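Local atomic coordinates of NOL1/NOP2/sun family protein (Enterococcus faecium, PDB entry 3M4X), a protein that probably transfers a methyl group from S-adenosylmethionine to carbon 5 of a cytosine in ribosomal RNA. Residues 108-113 with 174-179; 179-184 with 228-233. All coordinates share one frame; numbering follows the deposited sequence.

Contact 1: residues 108-113 with 174-179; sequences KVLDLC and GFFDRI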
loop_
_atom_site.group_PDB
_atom_site.type_symbol
_atom_site.label_atom_id
_atom_site.label_comp_id
_atom_site.label_asym_id
_atom_site.label_seq_id
_atom_site.Cartn_x
_atom_site.Cartn_y
_atom_site.Cartn_z
ATOM N N LYS A 108 6.093 -13.584 -3.816
ATOM C CA LYS A 108 4.933 -13.599 -2.936
ATOM C C LYS A 108 5.227 -12.682 -1.748
ATOM O O LYS A 108 6.187 -12.895 -1.003
ATOM C CB LYS A 108 4.594 -15.028 -2.502
ATOM C CG LYS A 108 4.216 -15.933 -3.685
ATOM C CD LYS A 108 4.148 -17.408 -3.281
ATOM C CE LYS A 108 5.529 -18.015 -3.122
ATOM N NZ LYS A 108 5.440 -19.393 -2.534
ATOM N N VAL A 109 4.403 -11.646 -1.591
ATOM C CA VAL A 109 4.711 -10.573 -0.653
ATOM C C VAL A 109 3.555 -10.340 0.308
ATOM O O VAL A 109 2.409 -10.317 -0.092
ATOM C CB VAL A 109 5.049 -9.238 -1.401
ATOM C CG1 VAL A 109 5.380 -8.123 -0.413
ATOM C CG2 VAL A 109 6.180 -9.441 -2.392
ATOM N N LEU A 110 3.866 -10.167 1.587
ATOM C CA LEU A 110 2.831 -9.908 2.582
ATOM C C LEU A 110 3.057 -8.546 3.230
ATOM O O LEU A 110 4.160 -8.237 3.648
ATOM C CB LEU A 110 2.821 -11.019 3.651
ATOM C CG LEU A 110 1.864 -10.844 4.842
ATOM C CD1 LEU A 110 0.414 -10.886 4.372
ATOM C CD2 LEU A 110 2.102 -11.919 5.896
ATOM N N ASP A 111 2.011 -7.728 3.255
ATOM C CA ASP A 111 1.968 -6.506 4.051
ATOM C C ASP A 111 1.034 -6.801 5.218
ATOM O O ASP A 111 -0.191 -6.800 5.063
ATOM C CB ASP A 111 1.416 -5.343 3.224
ATOM C CG ASP A 111 1.674 -3.983 3.873
ATOM O OD1 ASP A 111 1.367 -2.945 3.239
ATOM O OD2 ASP A 111 2.182 -3.942 5.016
ATOM N N LEU A 112 1.609 -7.071 6.380
ATOM C CA LEU A 112 0.846 -7.657 7.484
ATOM C C LEU A 112 -0.054 -6.672 8.250
ATOM O O LEU A 112 -1.166 -7.010 8.640
ATOM C CB LEU A 112 1.792 -8.400 8.429
ATOM C CG LEU A 112 1.198 -9.242 9.556
ATOM C CD1 LEU A 112 0.289 -10.345 9.024
ATOM C CD2 LEU A 112 2.318 -9.838 10.362
ATOM N N CYS A 113 0.419 -5.451 8.452
ATOM C CA CYS A 113 -0.391 -4.414 9.090
ATOM C C CYS A 113 -0.523 -3.224 8.145
ATOM O O CYS A 113 0.233 -2.261 8.245
ATOM C CB CYS A 113 0.270 -3.992 10.405
ATOM S SG CYS A 113 0.784 -5.397 11.414
ATOM N N GLY A 174 5.140 -20.781 5.796
ATOM C CA GLY A 174 6.243 -20.899 4.849
ATOM C C GLY A 174 6.008 -20.404 3.420
ATOM O O GLY A 174 6.720 -20.812 2.487
ATOM N N PHE A 175 5.038 -19.513 3.244
ATOM C CA PHE A 175 4.543 -19.153 1.905
ATOM C C PHE A 175 5.288 -17.997 1.199
ATOM O O PHE A 175 5.555 -18.069 -0.002
ATOM C CB PHE A 175 3.040 -18.858 1.999
ATOM C CG PHE A 175 2.395 -18.446 0.693
ATOM C CD1 PHE A 175 1.999 -19.396 -0.238
ATOM C CD2 PHE A 175 2.125 -17.114 0.431
ATOM C CE1 PHE A 175 1.384 -19.018 -1.418
ATOM C CE2 PHE A 175 1.506 -16.728 -0.741
ATOM C CZ PHE A 175 1.135 -17.679 -1.667
ATOM N N PHE A 176 5.635 -16.956 1.949
ATOM C CA PHE A 176 6.097 -15.694 1.368
ATOM C C PHE A 176 7.594 -15.538 1.158
ATOM O O PHE A 176 8.415 -15.947 1.984
ATOM C CB PHE A 176 5.621 -14.514 2.234
ATOM C CG PHE A 176 4.132 -14.363 2.277
ATOM C CD1 PHE A 176 3.411 -14.788 3.374
ATOM C CD2 PHE A 176 3.450 -13.817 1.201
ATOM C CE1 PHE A 176 2.018 -14.655 3.405
ATOM C CE2 PHE A 176 2.069 -13.670 1.221
ATOM C CZ PHE A 176 1.354 -14.083 2.327
ATOM N N ASP A 177 7.938 -14.887 0.057
ATOM C CA ASP A 177 9.301 -14.408 -0.158
ATOM C C ASP A 177 9.643 -13.225 0.733
ATOM O O ASP A 177 10.799 -12.983 1.045
ATOM C CB ASP A 177 9.475 -13.948 -1.604
ATOM C CG ASP A 177 9.368 -15.074 -2.578
ATOM O OD1 ASP A 177 10.308 -15.888 -2.605
ATOM O OD2 ASP A 177 8.350 -15.148 -3.309
ATOM N N ARG A 178 8.634 -12.475 1.132
ATOM C CA ARG A 178 8.897 -11.162 1.674
ATOM C C ARG A 178 7.728 -10.731 2.516
ATOM O O ARG A 178 6.573 -10.856 2.099
ATOM C CB ARG A 178 9.089 -10.196 0.511
ATOM C CG ARG A 178 9.659 -8.826 0.830
ATOM C CD ARG A 178 10.363 -8.308 -0.452
ATOM N NE ARG A 178 11.761 -8.067 -0.166
ATOM C CZ ARG A 178 12.770 -8.776 -0.637
ATOM N NH1 ARG A 178 12.569 -9.781 -1.462
ATOM N NH2 ARG A 178 13.995 -8.456 -0.278
ATOM N N ILE A 179 8.024 -10.254 3.721
ATOM C CA ILE A 179 6.974 -9.781 4.606
ATOM C C ILE A 179 7.327 -8.437 5.223
ATOM O O ILE A 179 8.420 -8.245 5.749
ATOM C CB ILE A 179 6.662 -10.804 5.727
ATOM C CG1 ILE A 179 6.269 -12.164 5.137
ATOM C CG2 ILE A 179 5.566 -10.266 6.654
ATOM C CD1 ILE A 179 5.946 -13.228 6.205
#

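Contact 2: residues 179-184 with 228-233; sequences IVVDAP and GQLIYS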
loop_
_atom_site.group_PDB
_atom_site.type_symbol
_atom_site.label_atom_id
_atom_site.label_comp_id
_atom_site.label_asym_id
_atom_site.label_seq_id
_atom_site.Cartn_x
_atom_site.Cartn_y
_atom_site.Cartn_z
ATOM N N ILE A 179 8.024 -10.254 3.721
ATOM C CA ILE A 179 6.974 -9.781 4.606
ATOM C C ILE A 179 7.327 -8.437 5.223
ATOM O O ILE A 179 8.420 -8.245 5.749
ATOM C CB ILE A 179 6.662 -10.804 5.727
ATOM C CG1 ILE A 179 6.269 -12.164 5.137
ATOM C CG2 ILE A 179 5.566 -10.266 6.654
ATOM C CD1 ILE A 179 5.946 -13.228 6.205
ATOM N N VAL A 180 6.383 -7.512 5.161
ATOM C CA VAL A 180 6.558 -6.207 5.741
ATOM C C VAL A 180 5.644 -6.084 6.944
ATOM O O VAL A 180 4.420 -6.236 6.841
ATOM C CB VAL A 180 6.223 -5.100 4.737
ATOM C CG1 VAL A 180 6.270 -3.742 5.408
ATOM C CG2 VAL A 180 7.168 -5.167 3.552
ATOM N N VAL A 181 6.260 -5.806 8.084
ATOM C CA VAL A 181 5.560 -5.605 9.336
ATOM C C VAL A 181 5.791 -4.171 9.817
ATOM O O VAL A 181 6.816 -3.862 10.428
ATOM C CB VAL A 181 6.084 -6.571 10.411
ATOM C CG1 VAL A 181 5.294 -6.401 11.716
ATOM C CG2 VAL A 181 6.008 -8.004 9.915
ATOM N N ASP A 182 4.844 -3.299 9.509
ATOM C CA ASP A 182 4.851 -1.939 10.027
ATOM C C ASP A 182 4.024 -2.006 11.307
ATOM O O ASP A 182 2.816 -1.846 11.294
ATOM C CB ASP A 182 4.244 -1.009 8.978
ATOM C CG ASP A 182 4.045 0.411 9.473
ATOM O OD1 ASP A 182 4.912 0.957 10.195
ATOM O OD2 ASP A 182 2.998 0.983 9.111
ATOM N N ALA A 183 4.697 -2.292 12.414
ATOM C CA ALA A 183 4.031 -2.708 13.642
ATOM C C ALA A 183 3.331 -1.590 14.380
ATOM O O ALA A 183 3.843 -0.474 14.453
ATOM C CB ALA A 183 5.026 -3.385 14.567
ATOM N N PRO A 184 2.158 -1.892 14.951
ATOM C CA PRO A 184 1.560 -0.914 15.863
ATOM C C PRO A 184 2.613 -0.611 16.899
ATOM O O PRO A 184 3.293 -1.536 17.369
ATOM C CB PRO A 184 0.403 -1.686 16.517
ATOM C CG PRO A 184 0.148 -2.867 15.617
ATOM C CD PRO A 184 1.471 -3.193 14.986
ATOM N N GLY A 228 13.521 -16.151 2.891
ATOM C CA GLY A 228 12.556 -15.080 2.761
ATOM C C GLY A 228 13.032 -13.887 3.568
ATOM O O GLY A 228 13.850 -14.013 4.487
ATOM N N GLN A 229 12.516 -12.714 3.231
ATOM C CA GLN A 229 12.969 -11.507 3.892
ATOM C C GLN A 229 11.870 -10.871 4.698
ATOM O O GLN A 229 10.700 -10.868 4.308
ATOM C CB GLN A 229 13.575 -10.527 2.887
ATOM C CG GLN A 229 14.741 -11.147 2.133
ATOM C CD GLN A 229 15.847 -10.153 1.865
ATOM O OE1 GLN A 229 15.735 -9.301 0.981
ATOM N NE2 GLN A 229 16.924 -10.250 2.635
ATOM N N LEU A 230 12.272 -10.358 5.848
ATOM C CA LEU A 230 11.383 -9.687 6.770
ATOM C C LEU A 230 11.821 -8.249 6.914
ATOM O O LEU A 230 12.978 -7.965 7.243
ATOM C CB LEU A 230 11.466 -10.347 8.137
ATOM C CG LEU A 230 10.814 -9.568 9.268
ATOM C CD1 LEU A 230 9.319 -9.538 9.061
ATOM C CD2 LEU A 230 11.158 -10.233 10.564
ATOM N N ILE A 231 10.894 -7.340 6.656
ATOM C CA ILE A 231 11.131 -5.937 6.900
ATOM C C ILE A 231 10.264 -5.499 8.087
ATOM O O ILE A 231 9.036 -5.635 8.050
ATOM C CB ILE A 231 10.839 -5.075 5.654
ATOM C CG1 ILE A 231 11.881 -5.312 4.550
ATOM C CG2 ILE A 231 10.832 -3.593 6.028
ATOM C CD1 ILE A 231 11.637 -6.539 3.677
ATOM N N TYR A 232 10.912 -5.003 9.143
ATOM C CA TYR A 232 10.221 -4.520 10.342
ATOM C C TYR A 232 10.350 -3.015 10.489
ATOM O O TYR A 232 11.432 -2.450 10.315
ATOM C CB TYR A 232 10.799 -5.173 11.596
ATOM C CG TYR A 232 10.242 -4.642 12.908
ATOM C CD1 TYR A 232 8.979 -5.008 13.339
ATOM C CD2 TYR A 232 10.991 -3.788 13.720
ATOM C CE1 TYR A 232 8.467 -4.552 14.535
ATOM C CE2 TYR A 232 10.486 -3.314 14.934
ATOM C CZ TYR A 232 9.221 -3.709 15.339
ATOM O OH TYR A 232 8.683 -3.265 16.537
ATOM N N SER A 233 9.253 -2.361 10.836
ATOM C CA SER A 233 9.280 -0.912 10.943
ATOM C C SER A 233 8.334 -0.389 11.991
ATOM O O SER A 233 7.369 -1.051 12.393
ATOM C CB SER A 233 8.948 -0.255 9.616
ATOM O OG SER A 233 7.543 -0.211 9.434
#

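Contact 1: residues 108-113 with 174-179
The carbonyl oxygen of K108 takes two backbone N-H groups at once, from D177 and R178; both bonds are weak and bent, D177 N lying at 2.9 Å from K108 O. They mark the corner by which the chain enters the parallel pairing of strands 108-111 and 176-182 in the Rossmann-like methyltransferase sheet. The N-H of K108 runs almost straight (172°) to OD2 of D177, 2.8 Å from K108 N, on the lone pair turned away from OD1. OD1 is left to K225 in a salt bridge, so the carboxylate ties the start of one strand to a lysine farther along the chain. In the K108 side chain, CD lies over one face of the F175 ring, 3.7 Å from the centroid in a CH-pi contact, and the bend at chi3 (-76°) turns CE and NZ back to F175 O. K108 NZ lies over the same ring in a cation-pi contact and also bonds to F175 O at 2.9 Å, in the carbonyl plane. Beyond the corner the pairing is regular, L110 N reaching R178 O at 2.8 Å. L110 and I179 share a face of the sheet and lie side by side. F176 is sandwiched, with F175 CD2 over the centre of one face of its ring and, over the opposite face, L110 CB at 3.5 Å from the centroid and just 5° off the normal.

Contact 2: residues 179-184 with 228-233
Y232 stands on the face of the sheet that carries I179, V181 and L230, with CG anti to the backbone N (chi1 174°), and its ring slants off the sheet toward the end of strand 179-182, where A183 follows. From CB the ring leads first to CD1, which lies 3.8 Å from V181 O and also nears V181 CG1; CE1 then meets the methyl of A183, 3.6 Å from A183 CB, in an oblique approach. At the tip OH is 4.2 Å from the same CB and is hydrogen-bonded to the backbone oxygen of E241. On the same face, L230 CD1 and V181 CG2 meet at 3.7 Å, the two side chains crossing obliquely. S233 and D182 pair on the other face, where S233 OG gives a weak bond to D182 OD1 at 3.0 Å; D182 OD2 faces K119 in a long, weak ion pair. Five backbone bonds alternate between the strands, V181 N pointing at I231 O with 179° at the hydrogen. Helix 205-222 packs on the side of V181 and Y232, helix 95-101 on that of V180 and I231. Strand 228-234 pairs in parallel with 176-182 and antiparallel with 295-302, and a parallel sheet ending in an antiparallel strand is characteristic of class I methyltransferases; D182, A183 and P184 match the start of the Asp-Ala-Pro-Cys signature (motif IV) of the RNA 5-methylcytosine methyltransferases.

Contacts 1 and 2 lie side by side in one sheet, their centres 9 Å apart, and strand 176-182 is common to both. It pairs with strand 108-111 in contact 1 and with strand 228-234 in contact 2, so it is flanked by parallel neighbours. I179 belongs to both, and a probable hydrogen bond from V180 N to L110 O carries the pairing with strand 108-111 past the end of contact 1. Although residues 108-113 come first in sequence, their partner lies 61 residues on; contact 2 opens only once contact 1 has closed. Together they form the central parallel strands of the Rossmann-like sheet, whose C-terminal ends probably border the methyl-donor site, as in other class I methyltransferases.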